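Local coordinates for FMN reductase [NAD(P)H] (Bacillus subtilis, PDB 1ZCH) that uses NADH or NADPH to reduce flavin mononucleotide, nitroaromatic compounds, quinones, chromates and azo dyes, working as a flavin-containing homodimer, at the interface of chains A and B. Coordinates in Å, arbitrary orientation; residue numbers count along the deposited sequence, not the author numbering. Chains: chain A/B, Hypothetical oxidoreductase ycnD.

Contact 1: the interface of chains A and B. Residues chain A 31, 48-50, 52; chain B 182-184.
B:Asn182 and A:Thr50 meet where the short strand 182-184 of chain B adds in parallel to strand 46-51 of chain A, the intersubunit sheet extension of this nitroreductase-family dimer. Paired backbone groups show the register: B:His183 N donates to A:Val48 O, and A:Thr50 N returns a bond to B:His183 O (2.9 Å). The side chain of B:Asn182 supplements this ladder. Its CB lies 3.9 Å from A:Ile31 CG2, on helix 24-36. CG is 3.8 Å from A:Ile31 CD1, the two side chains crossing at about a right angle. The amide oxygen OD1 packs against A:Ile31 CG1 and shares water 2 with the A:Thr50 hydroxyl. At the other branch, the amide nitrogen ND2 gives a nearly straight bond (174°) to A:Thr50 OG1 at 2.9 Å and another to A:Val48 O at 3.0 Å. Both acceptors lie in the amide plane, which fixes its rotation; ND2 itself stands 54° above the carbonyl plane of A:Val48, whose oxygen thus takes two donors. With CG anti to the backbone N (chi1 179°), the amide is swung over to chain A. Further along, water 1 joins B:Gln184 OE1 to A:Gln52 NE2.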
# COMPACT_ATOMS: atom_id res chain seq x y z
N ILE A 31 -3.55 15.11 -3.43
CA ILE A 31 -2.45 15.10 -2.47
C ILE A 31 -2.97 15.22 -1.04
O ILE A 31 -2.44 14.56 -0.13
CB ILE A 31 -1.45 16.25 -2.76
CG1 ILE A 31 -0.79 16.02 -4.13
CG2 ILE A 31 -0.41 16.33 -1.66
CD1 ILE A 31 -0.03 14.70 -4.24
N VAL A 48 5.76 11.92 -2.64
CA VAL A 48 5.18 11.92 -3.97
C VAL A 48 5.85 13.01 -4.81
O VAL A 48 5.83 14.18 -4.43
CB VAL A 48 3.67 12.22 -3.94
CG1 VAL A 48 3.10 12.18 -5.36
CG2 VAL A 48 2.95 11.21 -3.05
N ILE A 49 6.46 12.61 -5.92
CA ILE A 49 7.10 13.57 -6.81
C ILE A 49 6.11 13.78 -7.95
O ILE A 49 5.71 12.82 -8.61
CB ILE A 49 8.42 13.03 -7.42
CG1 ILE A 49 9.36 12.53 -6.31
CG2 ILE A 49 9.09 14.14 -8.24
CD1 ILE A 49 9.88 13.61 -5.39
N THR A 50 5.69 15.03 -8.17
CA THR A 50 4.77 15.33 -9.26
C THR A 50 5.60 15.79 -10.44
O THR A 50 6.37 16.76 -10.33
CB THR A 50 3.78 16.46 -8.88
OG1 THR A 50 2.97 16.03 -7.78
CG2 THR A 50 2.88 16.81 -10.06
N GLN A 52 5.41 17.05 -14.36
CA GLN A 52 4.55 17.53 -15.44
C GLN A 52 5.40 18.06 -16.60
O GLN A 52 4.87 18.35 -17.67
CB GLN A 52 3.60 18.61 -14.93
CG GLN A 52 2.77 18.16 -13.74
CD GLN A 52 1.76 19.21 -13.30
OE1 GLN A 52 0.70 19.35 -13.89
NE2 GLN A 52 2.11 19.95 -12.25
N ASN B 182 4.98 16.40 -0.96
CA ASN B 182 4.73 16.41 -2.41
C ASN B 182 5.75 17.38 -3.00
O ASN B 182 5.66 18.58 -2.77
CB ASN B 182 3.32 16.91 -2.70
CG ASN B 182 3.01 16.98 -4.18
OD1 ASN B 182 2.19 17.79 -4.61
ND2 ASN B 182 3.65 16.12 -4.97
N HIS B 183 6.71 16.85 -3.75
CA HIS B 183 7.75 17.68 -4.36
C HIS B 183 7.50 17.85 -5.85
O HIS B 183 7.05 16.91 -6.51
CB HIS B 183 9.12 17.03 -4.14
CG HIS B 183 9.43 16.72 -2.71
ND1 HIS B 183 10.51 15.96 -2.32
CD2 HIS B 183 8.78 17.06 -1.56
CE1 HIS B 183 10.52 15.85 -1.01
NE2 HIS B 183 9.49 16.51 -0.52
N GLN B 184 7.79 19.04 -6.37
CA GLN B 184 7.57 19.32 -7.78
C GLN B 184 8.80 19.05 -8.65
O GLN B 184 9.85 19.64 -8.44
CB GLN B 184 7.13 20.78 -7.97
CG GLN B 184 5.92 21.18 -7.15
CD GLN B 184 4.72 20.28 -7.39
OE1 GLN B 184 4.36 20.00 -8.53
NE2 GLN B 184 4.10 19.83 -6.30
O HOH W 1 5.02 19.74 -11.19
O HOH W 2 0.91 17.67 -7.17

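Contact 2: the interface of chains A and B. Residues chain A 90, 97-100; chain B 225, 228-229.
Where helix 220-228 of chain B ends, the carbonyl of B:Tyr228 points at the loop of chain A that leads into the 3-10 helix 100-102, and A:Glu99 N donates to B:Tyr228 O at 3.0 Å with a C=O...N angle of 167°. A:Ile100 N approaches the same oxygen at 3.3 Å, a weak second bond. The side chains close around this backbone link. A:Ile100 lies over one face of the B:Tyr228 ring, its CG2 3.6 Å above the plane and shifted toward the rim, nearest CG. Its other branch, CG1, reaches along the ring to CD1 at 3.7 Å; the anti placement of CG1 relative to the backbone N (chi1 -167°) lets both branches touch the aromatic surface. A:Leu90, from helix 84-94, straddles the helix end with its two methyls: CD1 rests on the backbone of B:Ala225, 3.5 Å from CA, while CD2 meets B:Tyr228 CB at 3.7 Å. On the opposite flank, A:Glu99 turns its aliphatic CB and CG toward the B:Glu229 carbonyl and bends at chi2 (-64°). Its carboxylate pairs within chain A, A:Lys97 NZ lying 2.7 Å from OE2 and well above the carboxylate plane, a salt bridge within one subunit. Capping the last turn of the partner's helix with polar and apolar contacts, the site holds the C-terminal region of one subunit against the other in the homodimer.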
# COMPACT_ATOMS: atom_id res chain seq x y z
N LEU A 90 16.10 11.98 13.19
CA LEU A 90 16.98 11.30 14.13
C LEU A 90 18.40 11.86 14.20
O LEU A 90 18.87 12.25 15.28
CB LEU A 90 17.06 9.80 13.81
CG LEU A 90 15.95 8.92 14.38
CD1 LEU A 90 14.62 9.23 13.69
CD2 LEU A 90 16.33 7.46 14.19
N LYS A 97 21.33 7.71 16.01
CA LYS A 97 21.65 6.95 14.82
C LYS A 97 20.37 6.21 14.41
O LYS A 97 19.70 5.61 15.26
CB LYS A 97 22.77 5.94 15.08
CG LYS A 97 23.18 5.17 13.82
CD LYS A 97 24.39 4.29 14.06
CE LYS A 97 24.82 3.58 12.78
NZ LYS A 97 23.74 2.71 12.22
N MET A 98 20.02 6.26 13.13
CA MET A 98 18.82 5.59 12.65
C MET A 98 19.15 4.12 12.37
O MET A 98 20.01 3.82 11.54
CB MET A 98 18.31 6.28 11.38
CG MET A 98 17.05 5.65 10.77
SD MET A 98 16.31 6.73 9.52
CE MET A 98 17.51 6.59 8.20
N GLU A 99 18.49 3.22 13.08
CA GLU A 99 18.74 1.79 12.93
C GLU A 99 17.63 1.04 12.21
O GLU A 99 17.84 -0.07 11.73
CB GLU A 99 18.95 1.14 14.30
CG GLU A 99 20.23 1.54 15.03
CD GLU A 99 21.49 1.10 14.29
OE1 GLU A 99 21.46 0.04 13.63
OE2 GLU A 99 22.52 1.80 14.39
N ILE A 100 16.44 1.64 12.13
CA ILE A 100 15.33 0.96 11.47
C ILE A 100 15.67 0.59 10.03
O ILE A 100 15.23 -0.44 9.52
CB ILE A 100 14.04 1.85 11.52
CG1 ILE A 100 12.82 1.01 11.13
CG2 ILE A 100 14.18 3.05 10.59
CD1 ILE A 100 12.54 -0.16 12.07
N ALA B 225 12.09 9.61 16.45
CA ALA B 225 13.39 9.23 16.97
C ALA B 225 13.27 8.20 18.10
O ALA B 225 14.14 7.36 18.27
CB ALA B 225 14.14 10.47 17.47
N TYR B 228 12.64 4.75 15.85
CA TYR B 228 13.64 4.30 14.90
C TYR B 228 15.11 4.24 15.33
O TYR B 228 15.97 3.93 14.52
CB TYR B 228 13.51 5.11 13.61
CG TYR B 228 12.16 4.93 12.92
CD1 TYR B 228 11.38 3.79 13.16
CD2 TYR B 228 11.69 5.86 11.99
CE1 TYR B 228 10.17 3.59 12.49
CE2 TYR B 228 10.48 5.66 11.31
CZ TYR B 228 9.73 4.53 11.57
OH TYR B 228 8.54 4.31 10.90
N GLU B 229 15.38 4.52 16.60
CA GLU B 229 16.76 4.47 17.10
C GLU B 229 17.22 3.02 17.25
O GLU B 229 18.40 2.76 17.50
CB GLU B 229 16.86 5.22 18.44
CG GLU B 229 15.82 4.80 19.47
CD GLU B 229 16.34 3.76 20.43
OE1 GLU B 229 15.53 3.25 21.23
OE2 GLU B 229 17.55 3.46 20.39

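Contact 3: the interface of chains A and B. Residues chain A 182-183, 185-186; chain B 48-50.
A:His183 CB and B:Ile49 CD1 touch at 3.7 Å, the apolar centre of a parallel beta pairing between strand 182-184 of chain A and strand 46-51 of chain B in the nitroreductase-family dimer. The methyl CD1 also comes within 3.9 Å of the imidazole atom A:His183 ND1. The other branch of B:Ile49, CG2, anti to the backbone N, turns toward the backbone of A:Glu185, 3.6 Å from its carbonyl oxygen. Outside this core, backbone bonds alternate direction: A:His183 N gives to B:Val48 O, B:Thr50 N to A:His183 O, and the register continues past the strand end as A:Glu185 N donates to B:Thr50 O at 2.8 Å, tilted 22° from the carbonyl plane. This last bond uses a residue with positive phi (69°), where the chain turns away. On the polar rim, A:Asn182 ND2 bridges B:Thr50 OG1 and B:Val48 O, each lying within 4° of its amide plane. Water 3 lies 2.9 Å from A:Asn182 OD1 and also meets the hydroxyl B:Thr50 OG1. Replacing A:Asn182 by a leucine would probably deprive the B:Thr50 hydroxyl of its amide donor and remove the second grip on the B:Val48 carbonyl.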
# COMPACT_ATOMS: atom_id res chain seq x y z
N ASN A 182 -10.88 -13.28 0.24
CA ASN A 182 -11.29 -12.94 1.60
C ASN A 182 -11.64 -14.26 2.28
O ASN A 182 -12.63 -14.89 1.92
CB ASN A 182 -12.53 -12.04 1.57
CG ASN A 182 -13.03 -11.67 2.96
OD1 ASN A 182 -14.22 -11.42 3.14
ND2 ASN A 182 -12.13 -11.63 3.93
N HIS A 183 -10.83 -14.67 3.25
CA HIS A 183 -11.05 -15.93 3.95
C HIS A 183 -11.61 -15.67 5.34
O HIS A 183 -11.22 -14.71 6.00
CB HIS A 183 -9.74 -16.71 4.06
CG HIS A 183 -9.05 -16.92 2.75
ND1 HIS A 183 -7.77 -17.42 2.66
CD2 HIS A 183 -9.46 -16.70 1.48
CE1 HIS A 183 -7.42 -17.49 1.39
NE2 HIS A 183 -8.43 -17.07 0.65
N GLU A 185 -11.94 -16.39 9.20
CA GLU A 185 -11.24 -16.92 10.38
C GLU A 185 -9.85 -17.51 10.14
O GLU A 185 -8.90 -17.17 10.84
CB GLU A 185 -12.12 -17.95 11.10
CG GLU A 185 -13.49 -17.42 11.55
CD GLU A 185 -13.41 -16.13 12.38
OE1 GLU A 185 -12.57 -16.05 13.29
OE2 GLU A 185 -14.21 -15.21 12.12
N THR A 186 -9.72 -18.41 9.16
CA THR A 186 -8.43 -19.02 8.85
C THR A 186 -8.24 -19.05 7.33
O THR A 186 -9.20 -18.92 6.57
CB THR A 186 -8.30 -20.46 9.39
OG1 THR A 186 -9.34 -21.28 8.84
CG2 THR A 186 -8.39 -20.48 10.90
N VAL B 48 -7.11 -11.21 2.48
CA VAL B 48 -7.68 -10.61 3.67
C VAL B 48 -8.35 -11.68 4.50
O VAL B 48 -9.25 -12.37 4.02
CB VAL B 48 -8.74 -9.54 3.32
CG1 VAL B 48 -9.28 -8.91 4.60
CG2 VAL B 48 -8.13 -8.47 2.42
N ILE B 49 -7.91 -11.84 5.74
CA ILE B 49 -8.52 -12.82 6.63
C ILE B 49 -9.44 -12.02 7.55
O ILE B 49 -9.00 -11.08 8.21
CB ILE B 49 -7.47 -13.53 7.53
CG1 ILE B 49 -6.34 -14.13 6.68
CG2 ILE B 49 -8.16 -14.63 8.35
CD1 ILE B 49 -6.77 -15.26 5.77
N THR B 50 -10.73 -12.36 7.56
CA THR B 50 -11.69 -11.67 8.41
C THR B 50 -11.83 -12.50 9.68
O THR B 50 -12.18 -13.68 9.62
CB THR B 50 -13.07 -11.54 7.74
OG1 THR B 50 -12.96 -10.74 6.56
CG2 THR B 50 -14.07 -10.88 8.69
O HOH W 3 -15.30 -10.05 5.41

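Contact 1 and contact 3 share a symmetry-related core: strand 182-184 of each subunit pairs with strand 46-51 of the other, so residues 48-50, 182 and 183 recur with the chains exchanged, about 36 Å apart between the centres of their C-alpha atoms. Around this shared core, contact 1 includes helix 24-36 and contact 3 the turn after strand 182-184. Contact 2 lies about 26 Å from contact 1 and 34 Å from contact 3, between the same kind of centres, uses separate elements, and has its own twin. Reciprocal strand addition plus helix-end docking therefore tie the homodimer together at several well-separated places.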